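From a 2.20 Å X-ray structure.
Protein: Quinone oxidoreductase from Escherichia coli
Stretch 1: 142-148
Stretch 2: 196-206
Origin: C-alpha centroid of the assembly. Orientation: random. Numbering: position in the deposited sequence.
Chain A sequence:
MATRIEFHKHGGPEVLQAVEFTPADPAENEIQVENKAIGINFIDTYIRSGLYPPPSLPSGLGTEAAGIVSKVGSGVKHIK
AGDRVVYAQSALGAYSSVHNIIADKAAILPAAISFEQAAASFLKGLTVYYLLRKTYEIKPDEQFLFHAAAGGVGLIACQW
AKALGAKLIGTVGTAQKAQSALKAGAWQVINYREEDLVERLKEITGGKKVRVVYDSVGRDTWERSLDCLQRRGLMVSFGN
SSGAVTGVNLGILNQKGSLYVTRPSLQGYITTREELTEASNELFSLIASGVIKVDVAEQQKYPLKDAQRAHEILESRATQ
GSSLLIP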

ATOM      1  N   GLU A 142      10.542 -18.057   6.376  1.00 26.88           N
ATOM      2  CA  GLU A 142      10.448 -16.910   5.491  1.00 24.24           C
ATOM      3  C   GLU A 142      11.567 -15.918   5.724  1.00 23.42           C
ATOM      4  O   GLU A 142      11.824 -15.556   6.864  1.00 23.66           O
ATOM      5  CB  GLU A 142       9.118 -16.213   5.678  1.00 24.17           C
ATOM      6  CG  GLU A 142       8.967 -15.036   4.745  1.00 23.97           C
ATOM      7  CD  GLU A 142       7.545 -14.523   4.612  1.00 23.78           C
ATOM      8  OE1 GLU A 142       6.655 -14.917   5.392  1.00 25.59           O
ATOM      9  OE2 GLU A 142       7.317 -13.732   3.685  1.00 23.83           O
ATOM     10  N   GLN A 143      12.204 -15.463   4.646  1.00 22.41           N
ATOM     11  CA  GLN A 143      13.268 -14.461   4.718  1.00 22.40           C
ATOM     12  C   GLN A 143      12.608 -13.097   4.484  1.00 21.43           C
ATOM     13  O   GLN A 143      11.782 -12.963   3.606  1.00 20.98           O
ATOM     14  CB  GLN A 143      14.312 -14.685   3.619  1.00 23.54           C
ATOM     15  CG  GLN A 143      14.954 -16.074   3.612  1.00 27.39           C
ATOM     16  CD  GLN A 143      15.989 -16.272   2.489  1.00 29.28           C
ATOM     17  OE1 GLN A 143      16.674 -17.281   2.452  1.00 33.94           O
ATOM     18  NE2 GLN A 143      16.093 -15.334   1.588  1.00 29.44           N
ATOM     19  N   PHE A 144      12.973 -12.084   5.246  1.00 19.87           N
ATOM     20  CA  PHE A 144      12.373 -10.779   5.044  1.00 20.02           C
ATOM     21  C   PHE A 144      13.367  -9.784   5.608  1.00 20.08           C
ATOM     22  O   PHE A 144      14.234 -10.171   6.418  1.00 20.38           O
ATOM     23  CB  PHE A 144      11.019 -10.667   5.763  1.00 18.07           C
ATOM     24  CG  PHE A 144      11.107 -10.819   7.252  1.00 19.83           C
ATOM     25  CD1 PHE A 144      11.166 -12.095   7.848  1.00 18.90           C
ATOM     26  CD2 PHE A 144      11.109  -9.687   8.090  1.00 18.93           C
ATOM     27  CE1 PHE A 144      11.217 -12.238   9.249  1.00 17.66           C
ATOM     28  CE2 PHE A 144      11.161  -9.838   9.496  1.00 18.62           C
ATOM     29  CZ  PHE A 144      11.212 -11.123  10.066  1.00 17.25           C
ATOM     30  N   LEU A 145      13.241  -8.527   5.197  1.00 18.14           N
ATOM     31  CA  LEU A 145      14.136  -7.478   5.644  1.00 18.15           C
ATOM     32  C   LEU A 145      13.536  -6.609   6.781  1.00 19.13           C
ATOM     33  O   LEU A 145      12.321  -6.283   6.768  1.00 19.35           O
ATOM     34  CB  LEU A 145      14.552  -6.636   4.433  1.00 18.62           C
ATOM     35  CG  LEU A 145      15.521  -5.472   4.636  1.00 19.32           C
ATOM     36  CD1 LEU A 145      16.872  -5.999   4.989  1.00 18.04           C
ATOM     37  CD2 LEU A 145      15.576  -4.636   3.336  1.00 19.97           C
ATOM     38  N   PHE A 146      14.380  -6.200   7.741  1.00 17.06           N
ATOM     39  CA  PHE A 146      13.914  -5.408   8.867  1.00 16.30           C
ATOM     40  C   PHE A 146      15.022  -4.440   9.191  1.00 16.71           C
ATOM     41  O   PHE A 146      16.098  -4.852   9.600  1.00 18.39           O
ATOM     42  CB  PHE A 146      13.597  -6.320  10.057  1.00 16.20           C
ATOM     43  CG  PHE A 146      12.676  -5.711  11.088  1.00 16.13           C
ATOM     44  CD1 PHE A 146      13.122  -4.691  11.942  1.00 17.46           C
ATOM     45  CD2 PHE A 146      11.360  -6.157  11.212  1.00 16.16           C
ATOM     46  CE1 PHE A 146      12.256  -4.120  12.915  1.00 16.11           C
ATOM     47  CE2 PHE A 146      10.490  -5.602  12.168  1.00 15.87           C
ATOM     48  CZ  PHE A 146      10.947  -4.575  13.025  1.00 16.36           C
ATOM     49  N   HIS A 147      14.764  -3.151   8.993  1.00 15.66           N
ATOM     50  CA  HIS A 147      15.740  -2.099   9.211  1.00 14.37           C
ATOM     51  C   HIS A 147      16.004  -1.729  10.629  1.00 13.60           C
ATOM     52  O   HIS A 147      15.159  -1.909  11.483  1.00 13.86           O
ATOM     53  CB  HIS A 147      15.333  -0.858   8.437  1.00 15.26           C
ATOM     54  CG  HIS A 147      15.484  -1.004   6.954  1.00 16.21           C
ATOM     55  ND1 HIS A 147      16.626  -0.635   6.278  1.00 17.68           N
ATOM     56  CD2 HIS A 147      14.622  -1.443   6.010  1.00 16.60           C
ATOM     57  CE1 HIS A 147      16.457  -0.825   4.981  1.00 16.85           C
ATOM     58  NE2 HIS A 147      15.247  -1.315   4.793  1.00 15.71           N
ATOM     59  N   ALA A 148      17.192  -1.202  10.880  1.00 14.32           N
ATOM     60  CA  ALA A 148      17.580  -0.758  12.222  1.00 15.63           C
ATOM     61  C   ALA A 148      17.330  -1.887  13.248  1.00 17.35           C
ATOM     62  O   ALA A 148      16.641  -1.709  14.281  1.00 17.09           O
ATOM     63  CB  ALA A 148      16.785   0.560  12.574  1.00 16.26           C
ATOM     64  N   ASP A 196      26.414  -2.354   0.189  1.00 32.53           N
ATOM     65  CA  ASP A 196      25.434  -2.058  -0.825  1.00 31.89           C
ATOM     66  C   ASP A 196      24.258  -2.926  -0.473  1.00 28.92           C
ATOM     67  O   ASP A 196      24.237  -4.119  -0.801  1.00 27.98           O
ATOM     68  CB  ASP A 196      25.927  -2.461  -2.184  1.00 34.76           C
ATOM     69  CG  ASP A 196      24.998  -1.989  -3.269  1.00 38.58           C
ATOM     70  OD1 ASP A 196      23.892  -2.545  -3.415  1.00 39.85           O
ATOM     71  OD2 ASP A 196      25.362  -1.020  -3.960  1.00 43.13           O
ATOM     72  N   LEU A 197      23.286  -2.331   0.197  1.00 26.28           N
ATOM     73  CA  LEU A 197      22.108  -3.056   0.644  1.00 24.42           C
ATOM     74  C   LEU A 197      21.371  -3.901  -0.376  1.00 23.83           C
ATOM     75  O   LEU A 197      20.971  -5.045  -0.068  1.00 23.12           O
ATOM     76  CB  LEU A 197      21.117  -2.073   1.286  1.00 25.10           C
ATOM     77  CG  LEU A 197      19.670  -2.492   1.567  1.00 25.09           C
ATOM     78  CD1 LEU A 197      19.609  -3.650   2.533  1.00 25.71           C
ATOM     79  CD2 LEU A 197      18.962  -1.290   2.179  1.00 27.24           C
ATOM     80  N   VAL A 198      21.117  -3.322  -1.554  1.00 23.21           N
ATOM     81  CA  VAL A 198      20.343  -4.009  -2.590  1.00 23.19           C
ATOM     82  C   VAL A 198      21.086  -5.200  -3.150  1.00 25.41           C
ATOM     83  O   VAL A 198      20.518  -6.294  -3.239  1.00 25.54           O
ATOM     84  CB  VAL A 198      19.874  -3.022  -3.725  1.00 23.10           C
ATOM     85  CG1 VAL A 198      19.225  -3.783  -4.865  1.00 19.96           C
ATOM     86  CG2 VAL A 198      18.829  -2.015  -3.153  1.00 21.61           C
ATOM     87  N   GLU A 199      22.367  -5.012  -3.495  1.00 26.80           N
ATOM     88  CA  GLU A 199      23.166  -6.109  -4.014  1.00 28.52           C
ATOM     89  C   GLU A 199      23.333  -7.220  -2.945  1.00 27.62           C
ATOM     90  O   GLU A 199      23.122  -8.401  -3.251  1.00 28.13           O
ATOM     91  CB  GLU A 199      24.510  -5.600  -4.528  1.00 31.43           C
ATOM     92  CG  GLU A 199      24.429  -4.830  -5.881  1.00 39.00           C
ATOM     93  CD  GLU A 199      23.453  -5.457  -6.953  1.00 43.54           C
ATOM     94  OE1 GLU A 199      23.521  -6.686  -7.201  1.00 45.09           O
ATOM     95  OE2 GLU A 199      22.612  -4.712  -7.556  1.00 45.73           O
ATOM     96  N   ARG A 200      23.647  -6.867  -1.692  1.00 25.84           N
ATOM     97  CA  ARG A 200      23.789  -7.908  -0.656  1.00 25.35           C
ATOM     98  C   ARG A 200      22.472  -8.623  -0.461  1.00 24.27           C
ATOM     99  O   ARG A 200      22.447  -9.844  -0.311  1.00 24.86           O
ATOM    100  CB  ARG A 200      24.247  -7.337   0.689  1.00 26.60           C
ATOM    101  CG  ARG A 200      25.723  -6.976   0.788  1.00 29.72           C
ATOM    102  CD  ARG A 200      26.594  -8.235   0.918  1.00 31.11           C
ATOM    103  NE  ARG A 200      26.530  -8.867   2.242  1.00 31.59           N
ATOM    104  CZ  ARG A 200      26.399 -10.183   2.438  1.00 32.72           C
ATOM    105  NH1 ARG A 200      26.308 -11.037   1.403  1.00 33.02           N
ATOM    106  NH2 ARG A 200      26.371 -10.656   3.675  1.00 32.64           N
ATOM    107  N   LEU A 201      21.354  -7.893  -0.483  1.00 23.52           N
ATOM    108  CA  LEU A 201      20.071  -8.547  -0.301  1.00 22.30           C
ATOM    109  C   LEU A 201      19.766  -9.533  -1.424  1.00 22.18           C
ATOM    110  O   LEU A 201      19.200 -10.617  -1.186  1.00 22.26           O
ATOM    111  CB  LEU A 201      18.913  -7.542  -0.083  1.00 23.22           C
ATOM    112  CG  LEU A 201      17.670  -8.464   0.026  1.00 23.96           C
ATOM    113  CD1 LEU A 201      17.114  -8.490   1.398  1.00 24.13           C
ATOM    114  CD2 LEU A 201      16.625  -8.321  -1.101  1.00 21.06           C
ATOM    115  N   LYS A 202      20.117  -9.182  -2.651  1.00 23.93           N
ATOM    116  CA  LYS A 202      19.897 -10.108  -3.775  1.00 27.69           C
ATOM    117  C   LYS A 202      20.799 -11.354  -3.637  1.00 28.36           C
ATOM    118  O   LYS A 202      20.382 -12.485  -3.911  1.00 28.01           O
ATOM    119  CB  LYS A 202      20.179  -9.428  -5.113  1.00 30.15           C
ATOM    120  CG  LYS A 202      19.085  -8.477  -5.518  1.00 35.43           C
ATOM    121  CD  LYS A 202      19.329  -7.886  -6.885  1.00 40.28           C
ATOM    122  CE  LYS A 202      20.643  -7.159  -6.933  1.00 42.54           C
ATOM    123  NZ  LYS A 202      20.919  -6.668  -8.339  1.00 45.96           N
ATOM    124  N   GLU A 203      22.032 -11.123  -3.197  1.00 28.61           N
ATOM    125  CA  GLU A 203      22.996 -12.187  -2.985  1.00 30.19           C
ATOM    126  C   GLU A 203      22.470 -13.153  -1.908  1.00 29.05           C
ATOM    127  O   GLU A 203      22.288 -14.338  -2.187  1.00 28.79           O
ATOM    128  CB  GLU A 203      24.324 -11.551  -2.575  1.00 33.53           C
ATOM    129  CG  GLU A 203      25.436 -12.515  -2.362  1.00 40.72           C
ATOM    130  CD  GLU A 203      26.782 -11.831  -2.268  1.00 43.91           C
ATOM    131  OE1 GLU A 203      26.811 -10.697  -1.742  1.00 45.97           O
ATOM    132  OE2 GLU A 203      27.809 -12.436  -2.712  1.00 46.67           O
ATOM    133  N   ILE A 204      22.096 -12.610  -0.742  1.00 27.43           N
ATOM    134  CA  ILE A 204      21.589 -13.393   0.397  1.00 26.84           C
ATOM    135  C   ILE A 204      20.348 -14.224   0.063  1.00 27.81           C
ATOM    136  O   ILE A 204      20.171 -15.358   0.579  1.00 28.50           O
ATOM    137  CB  ILE A 204      21.284 -12.468   1.637  1.00 26.54           C
ATOM    138  CG1 ILE A 204      22.569 -11.917   2.256  1.00 25.70           C
ATOM    139  CG2 ILE A 204      20.557 -13.212   2.724  1.00 26.70           C
ATOM    140  CD1 ILE A 204      22.334 -10.759   3.236  1.00 24.96           C
ATOM    141  N   THR A 205      19.508 -13.698  -0.825  1.00 27.43           N
ATOM    142  CA  THR A 205      18.261 -14.392  -1.192  1.00 27.76           C
ATOM    143  C   THR A 205      18.329 -15.253  -2.470  1.00 29.06           C
ATOM    144  O   THR A 205      17.300 -15.710  -2.996  1.00 29.81           O
ATOM    145  CB  THR A 205      17.082 -13.376  -1.306  1.00 25.41           C
ATOM    146  OG1 THR A 205      17.340 -12.477  -2.387  1.00 21.44           O
ATOM    147  CG2 THR A 205      16.978 -12.578  -0.022  1.00 23.89           C
ATOM    148  N   GLY A 206      19.529 -15.429  -3.003  1.00 30.07           N
ATOM    149  CA  GLY A 206      19.647 -16.255  -4.181  1.00 31.34           C
ATOM    150  C   GLY A 206      18.995 -15.583  -5.350  1.00 32.25           C
ATOM    151  O   GLY A 206      18.560 -16.247  -6.300  1.00 33.83           O
TER
HETATM  152  O   HOH W   1      18.661 -17.966   0.478  1.00 33.00           O

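The strand 143-146 and the helix 197-204 run nearly antiparallel, at 159°, with their axes 10.8 Å apart at closest approach, and are held together by side-chain packing and one bridging water; no direct hydrogen bond crosses between them. Strand alternation sets the pattern: Gln143 and Leu145 point toward the helix, whereas Phe144 points away. The helix answers with Leu197, Leu201 and Ile204, spaced so that they fall on one side.

Leu145 is the apolar centre. With chi1 t and chi2 p, Leu145 presents its methyls to Leu197 and Leu201, Leu145 CD2 lying 4.2 Å from Leu197 CD1 and Leu145 CD1 lying 4.4 Å from Leu201 CD1. Leu197 adopts the same t, p rotamer; Leu201 also has chi1 t, but its chi2 of 110° lies between wells. All three leucines are buried, where branched aliphatic side chains fill space without leaving polar groups unpaired. His147 points sideways from its CA, yet chi1 m brings the ring closer, so that its edge meets the helix, with CE1 3.8 Å from Leu197 CD2. Its NE2 is hydrogen-bonded elsewhere in the structure.

At the other end the contact becomes more polar. Gln143, with chi1 m and chi2 t, reaches toward the C-terminal end of the helix and places NE2 3.3 Å from Thr205 CG2, a van der Waals contact. The other polar atom of its amide, OE1, accepts from water 1 (2.9 Å from Gln143 OE1), which also donates to Ile204 O (3.0 Å), linking the partly exposed glutamine to a carbonyl in the last helical turn. Thr205, the first residue to leave helical geometry, takes chi1 p, which lets OG1 donate to Leu201 O (2.9 Å) while CG2 faces Gln143. Its hydroxyl is thus satisfied although the residue is buried. Altogether the contact buries 240 Å², counting both sides.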